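Long-range contacts in tannase (Lactobacillus plantarum, PDB 3WA7), which hydrolyses ester bonds of tannins as an alpha/beta-hydrolase, probably releasing gallic acid by a serine-esterase mechanism: residues 133-138 against 181-185; 172-177 against 194-198. All coordinates share one frame; numbering follows the deposited sequence.

How the interactions relate
Along the chain the segments alternate: 133-138, then 172-177, 181-185 and 194-198. Interaction 1 joins helix 131-145 to the start of helix 182-188. Interaction 2 joins the end of helix 164-174 to the loop that leads into strand 199-203. The two centres lie about 11 Å apart, on the same side of the centre of the chain. Lys137 links them, with its NZ 2.8 Å from Ser175 O, a probable hydrogen bond, and in a salt bridge with Asp195. The last three segments lie on the connection between parallel strands 157-160 and 199-203 of the alpha/beta-hydrolase sheet; helix 131-145 precedes both strands. Helix 164-174 follows the probable nucleophile elbow, and its far end enters interaction 2.

Interaction 1: 133-138 against 181-185; sequences IVDMKA and FEPAL
Lys137 crosses the Phe181 ring at about a right angle and lays its aliphatic chain over one face. Its CE lies 3.9 Å from the centroid of the Phe181 ring, 20° off the normal, in a CH-pi contact. Val134 CG2 comes to the edge of the same ring, near its plane. Ile133 CG2 approaches Phe181 CE2 obliquely at 3.5 Å. Phe181 CG stands opposite the carbonyl carbon (chi1 -50°), which carries the ring in among these three side chains. Val134 is shared: its CG2 also meets Ala184 CB at 3.8 Å, and its CG1 meets Leu185 CD2 at 3.8 Å. The Val134 and Leu185 side chains run past each other in opposite directions. Leu185 CD2 also touches Ala138 CB at 3.9 Å. No hydrogen bond crosses between the segments; the contact is made mainly by apolar side-chain atoms, with Leu185 CD2 also lying against Val134 O. The amine of Lys137 is held beyond it, by Ser175 O and by a salt bridge to Asp195. Glu182 pairs with Arg141 of helix 131-145. Ile133 also touches Leu171, and Met136 (labelled as selenomethionine) touches Thr168 and Ala172, all on helix 164-174. Helix 131-145 thus lies against both helix 164-174 and helix 182-188.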
loop_
_atom_site.group_PDB
_atom_site.type_symbol
_atom_site.label_atom_id
_atom_site.label_comp_id
_atom_site.label_asym_id
_atom_site.label_seq_id
_atom_site.Cartn_x
_atom_site.Cartn_y
_atom_site.Cartn_z
ATOM N N ILE A 133 -3.794 8.210 -7.261
ATOM C CA ILE A 133 -3.076 9.137 -6.398
ATOM C C ILE A 133 -3.598 10.566 -6.544
ATOM O O ILE A 133 -3.534 11.352 -5.603
ATOM C CB ILE A 133 -1.547 9.073 -6.657
ATOM C CG1 ILE A 133 -0.808 9.984 -5.675
ATOM C CG2 ILE A 133 -1.238 9.446 -8.095
ATOM C CD1 ILE A 133 -0.951 9.573 -4.218
ATOM N N VAL A 134 -4.128 10.902 -7.718
ATOM C CA VAL A 134 -4.697 12.231 -7.911
ATOM C C VAL A 134 -5.912 12.342 -6.986
ATOM O O VAL A 134 -6.109 13.367 -6.326
ATOM C CB VAL A 134 -5.130 12.458 -9.381
ATOM C CG1 VAL A 134 -6.002 13.707 -9.493
ATOM C CG2 VAL A 134 -3.896 12.626 -10.256
ATOM N N ASP A 135 -6.713 11.280 -6.920
ATOM C CA ASP A 135 -7.893 11.289 -6.054
ATOM C C ASP A 135 -7.513 11.335 -4.579
ATOM O O ASP A 135 -8.147 12.036 -3.796
ATOM C CB ASP A 135 -8.778 10.064 -6.307
ATOM C CG ASP A 135 -9.642 10.211 -7.547
ATOM O OD1 ASP A 135 -9.739 11.336 -8.086
ATOM O OD2 ASP A 135 -10.234 9.201 -7.976
HETATM N N MSE A 136 -6.485 10.583 -4.194
HETATM C CA MSE A 136 -6.054 10.587 -2.800
HETATM C C MSE A 136 -5.610 12.001 -2.422
HETATM O O MSE A 136 -5.929 12.497 -1.340
HETATM C CB MSE A 136 -4.898 9.602 -2.594
HETATM C CG MSE A 136 -4.538 9.362 -1.132
HETATM SE SE MSE A 136 -5.950 8.469 -0.144
HETATM C CE MSE A 136 -6.634 9.979 0.859
ATOM N N LYS A 137 -4.891 12.656 -3.327
ATOM C CA LYS A 137 -4.414 14.012 -3.075
ATOM C C LYS A 137 -5.565 15.010 -3.031
ATOM O O LYS A 137 -5.561 15.932 -2.211
ATOM C CB LYS A 137 -3.400 14.427 -4.148
ATOM C CG LYS A 137 -2.018 13.800 -3.977
ATOM C CD LYS A 137 -1.145 14.010 -5.216
ATOM C CE LYS A 137 0.286 13.529 -4.976
ATOM N NZ LYS A 137 0.980 14.372 -3.962
ATOM N N ALA A 138 -6.546 14.836 -3.913
ATOM C CA ALA A 138 -7.696 15.735 -3.935
ATOM C C ALA A 138 -8.440 15.629 -2.609
ATOM O O ALA A 138 -8.888 16.635 -2.058
ATOM C CB ALA A 138 -8.631 15.378 -5.086
ATOM N N PHE A 181 1.377 16.532 -10.375
ATOM C CA PHE A 181 -0.056 16.279 -10.292
ATOM C C PHE A 181 -0.942 17.514 -10.335
ATOM O O PHE A 181 -2.168 17.398 -10.324
ATOM C CB PHE A 181 -0.355 15.489 -9.014
ATOM C CG PHE A 181 0.524 14.282 -8.834
ATOM C CD1 PHE A 181 1.768 14.395 -8.221
ATOM C CD2 PHE A 181 0.124 13.042 -9.317
ATOM C CE1 PHE A 181 2.605 13.286 -8.092
ATOM C CE2 PHE A 181 0.953 11.927 -9.196
ATOM C CZ PHE A 181 2.196 12.050 -8.581
ATOM N N GLU A 182 -0.334 18.693 -10.402
ATOM C CA GLU A 182 -1.110 19.923 -10.413
ATOM C C GLU A 182 -2.078 20.030 -11.594
ATOM O O GLU A 182 -3.234 20.407 -11.414
ATOM C CB GLU A 182 -0.176 21.137 -10.372
ATOM C CG GLU A 182 -0.809 22.373 -9.745
ATOM C CD GLU A 182 -1.328 22.113 -8.335
ATOM O OE1 GLU A 182 -0.561 21.585 -7.500
ATOM O OE2 GLU A 182 -2.500 22.442 -8.058
ATOM N N PRO A 183 -1.623 19.708 -12.817
ATOM C CA PRO A 183 -2.546 19.805 -13.952
ATOM C C PRO A 183 -3.823 18.981 -13.760
ATOM O O PRO A 183 -4.928 19.459 -14.032
ATOM C CB PRO A 183 -1.699 19.307 -15.121
ATOM C CG PRO A 183 -0.339 19.807 -14.761
ATOM C CD PRO A 183 -0.249 19.453 -13.284
ATOM N N ALA A 184 -3.671 17.747 -13.287
ATOM C CA ALA A 184 -4.815 16.867 -13.062
ATOM C C ALA A 184 -5.736 17.412 -11.971
ATOM O O ALA A 184 -6.961 17.392 -12.107
ATOM C CB ALA A 184 -4.329 15.466 -12.687
ATOM N N LEU A 185 -5.144 17.897 -10.887
ATOM C CA LEU A 185 -5.922 18.439 -9.781
ATOM C C LEU A 185 -6.653 19.713 -10.190
ATOM O O LEU A 185 -7.761 19.978 -9.723
ATOM C CB LEU A 185 -5.009 18.695 -8.581
ATOM C CG LEU A 185 -4.486 17.405 -7.939
ATOM C CD1 LEU A 185 -3.320 17.710 -7.008
ATOM C CD2 LEU A 185 -5.624 16.723 -7.186
#

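Interaction 2: 172-177 against 194-198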
loop_
_atom_site.group_PDB
_atom_site.type_symbol
_atom_site.label_atom_id
_atom_site.label_comp_id
_atom_site.label_asym_id
_atom_site.label_seq_id
_atom_site.Cartn_x
_atom_site.Cartn_y
_atom_site.Cartn_z
ATOM N N ALA A 172 1.257 8.948 -1.278
ATOM C CA ALA A 172 0.714 10.203 -0.765
ATOM C C ALA A 172 1.726 10.839 0.185
ATOM O O ALA A 172 1.951 12.048 0.154
ATOM C CB ALA A 172 -0.608 9.956 -0.034
ATOM N N GLY A 173 2.341 10.018 1.029
ATOM C CA GLY A 173 3.320 10.540 1.965
ATOM C C GLY A 173 4.611 10.980 1.298
ATOM O O GLY A 173 5.239 11.952 1.714
ATOM N N ALA A 174 5.002 10.274 0.243
ATOM C CA ALA A 174 6.240 10.587 -0.457
ATOM C C ALA A 174 6.185 11.774 -1.417
ATOM O O ALA A 174 7.187 12.470 -1.593
ATOM C CB ALA A 174 6.724 9.346 -1.214
ATOM N N SER A 175 5.019 12.026 -2.010
ATOM C CA SER A 175 4.900 13.078 -3.023
ATOM C C SER A 175 4.177 14.370 -2.675
ATOM O O SER A 175 3.651 15.033 -3.568
ATOM C CB SER A 175 4.233 12.489 -4.268
ATOM O OG SER A 175 2.891 12.117 -3.984
ATOM N N GLY A 176 4.162 14.739 -1.402
ATOM C CA GLY A 176 3.478 15.955 -0.996
ATOM C C GLY A 176 3.769 17.192 -1.828
ATOM O O GLY A 176 4.913 17.615 -1.961
ATOM N N ASN A 177 2.713 17.765 -2.399
ATOM C CA ASN A 177 2.810 18.982 -3.190
ATOM C C ASN A 177 3.729 18.917 -4.400
ATOM O O ASN A 177 4.401 19.895 -4.740
ATOM C CB ASN A 177 3.209 20.132 -2.272
ATOM C CG ASN A 177 2.242 20.288 -1.116
ATOM O OD1 ASN A 177 1.035 20.339 -1.324
ATOM N ND2 ASN A 177 2.766 20.363 0.101
ATOM N N THR A 194 -2.811 22.337 0.253
ATOM C CA THR A 194 -1.685 21.426 0.075
ATOM C C THR A 194 -2.132 19.976 0.274
ATOM O O THR A 194 -3.234 19.720 0.762
ATOM C CB THR A 194 -0.563 21.733 1.086
ATOM O OG1 THR A 194 -1.098 21.705 2.417
ATOM C CG2 THR A 194 0.044 23.099 0.810
ATOM N N ASP A 195 -1.279 19.029 -0.104
ATOM C CA ASP A 195 -1.616 17.618 0.063
ATOM C C ASP A 195 -0.521 16.802 0.752
ATOM O O ASP A 195 -0.540 15.572 0.717
ATOM C CB ASP A 195 -1.990 16.976 -1.286
ATOM C CG ASP A 195 -0.926 17.166 -2.347
ATOM O OD1 ASP A 195 0.244 16.812 -2.094
ATOM O OD2 ASP A 195 -1.270 17.661 -3.443
ATOM N N ASP A 196 0.434 17.486 1.378
ATOM C CA ASP A 196 1.485 16.790 2.107
ATOM C C ASP A 196 0.818 16.316 3.395
ATOM O O ASP A 196 -0.097 16.971 3.902
ATOM C CB ASP A 196 2.656 17.735 2.417
ATOM C CG ASP A 196 2.244 18.926 3.259
ATOM O OD1 ASP A 196 2.601 18.967 4.456
ATOM O OD2 ASP A 196 1.560 19.823 2.723
ATOM N N ILE A 197 1.251 15.174 3.916
ATOM C CA ILE A 197 0.648 14.638 5.130
ATOM C C ILE A 197 1.648 14.441 6.261
ATOM O O ILE A 197 2.854 14.604 6.080
ATOM C CB ILE A 197 -0.075 13.307 4.841
ATOM C CG1 ILE A 197 0.920 12.276 4.299
ATOM C CG2 ILE A 197 -1.214 13.547 3.845
ATOM C CD1 ILE A 197 0.304 10.917 4.011
ATOM N N PHE A 198 1.126 14.077 7.426
ATOM C CA PHE A 198 1.929 13.880 8.629
ATOM C C PHE A 198 2.627 12.525 8.743
ATOM O O PHE A 198 3.810 12.458 9.077
ATOM C CB PHE A 198 1.041 14.097 9.858
ATOM C CG PHE A 198 1.752 13.902 11.170
ATOM C CD1 PHE A 198 2.727 14.800 11.589
ATOM C CD2 PHE A 198 1.420 12.835 12.000
ATOM C CE1 PHE A 198 3.363 14.641 12.823
ATOM C CE2 PHE A 198 2.050 12.665 13.238
ATOM C CZ PHE A 198 3.022 13.571 13.649
HETATM O O HOH W 1 0.461 13.790 -1.233
HETATM O O HOH W 2 3.645 14.343 2.149
#
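Asn177 meets Asp195 and Asp196 through three direct hydrogen bonds. Its backbone N gives a nearly straight bond to Asp195 OD1, 2.7 Å long at 173°, on the syn side but tilted out of the carboxylate plane. In return, Asp195 N donates to Asn177 OD1 at 2.9 Å, tilted from the carbonyl plane. Asp195 CG sits between its own N and carbonyl carbon (chi1 54°), which turns the carboxylate back to Asn177. The third bond runs from Asn177 ND2 to Asp196 OD2 at 2.9 Å, reaching the oxygen from above the carboxylate plane. Amide and carboxylate are turned 57° apart. Asn177 ND2 also donates to Gln406. Thr194 CB lies 3.2 Å from Asn177 OD1.

Ile197 CD1 reaches Gly173 CA at 3.7 Å, where no side chain intervenes. Ile197 also touches Ile140 of helix 131-145 and Ile157 and Thr159 of strand 157-160. At Gly176 the backbones come close, with its CA 3.8 Å from Asp196 CA. Water 1 bridges Ala172 O and Asp195 O, and water 2 bridges Gly173 O and Ile197 N, so water also joins the end of helix 164-174 to the loop before strand 199-203.

Asp196 N is buried here without a modelled partner. The two carboxylates are balanced from helix 131-145: Asp195 by Lys137 and Arg141, Asp196 by Lys144. These basic side chains would be expected to favour the ionised acids that accept Asn177's N-H groups.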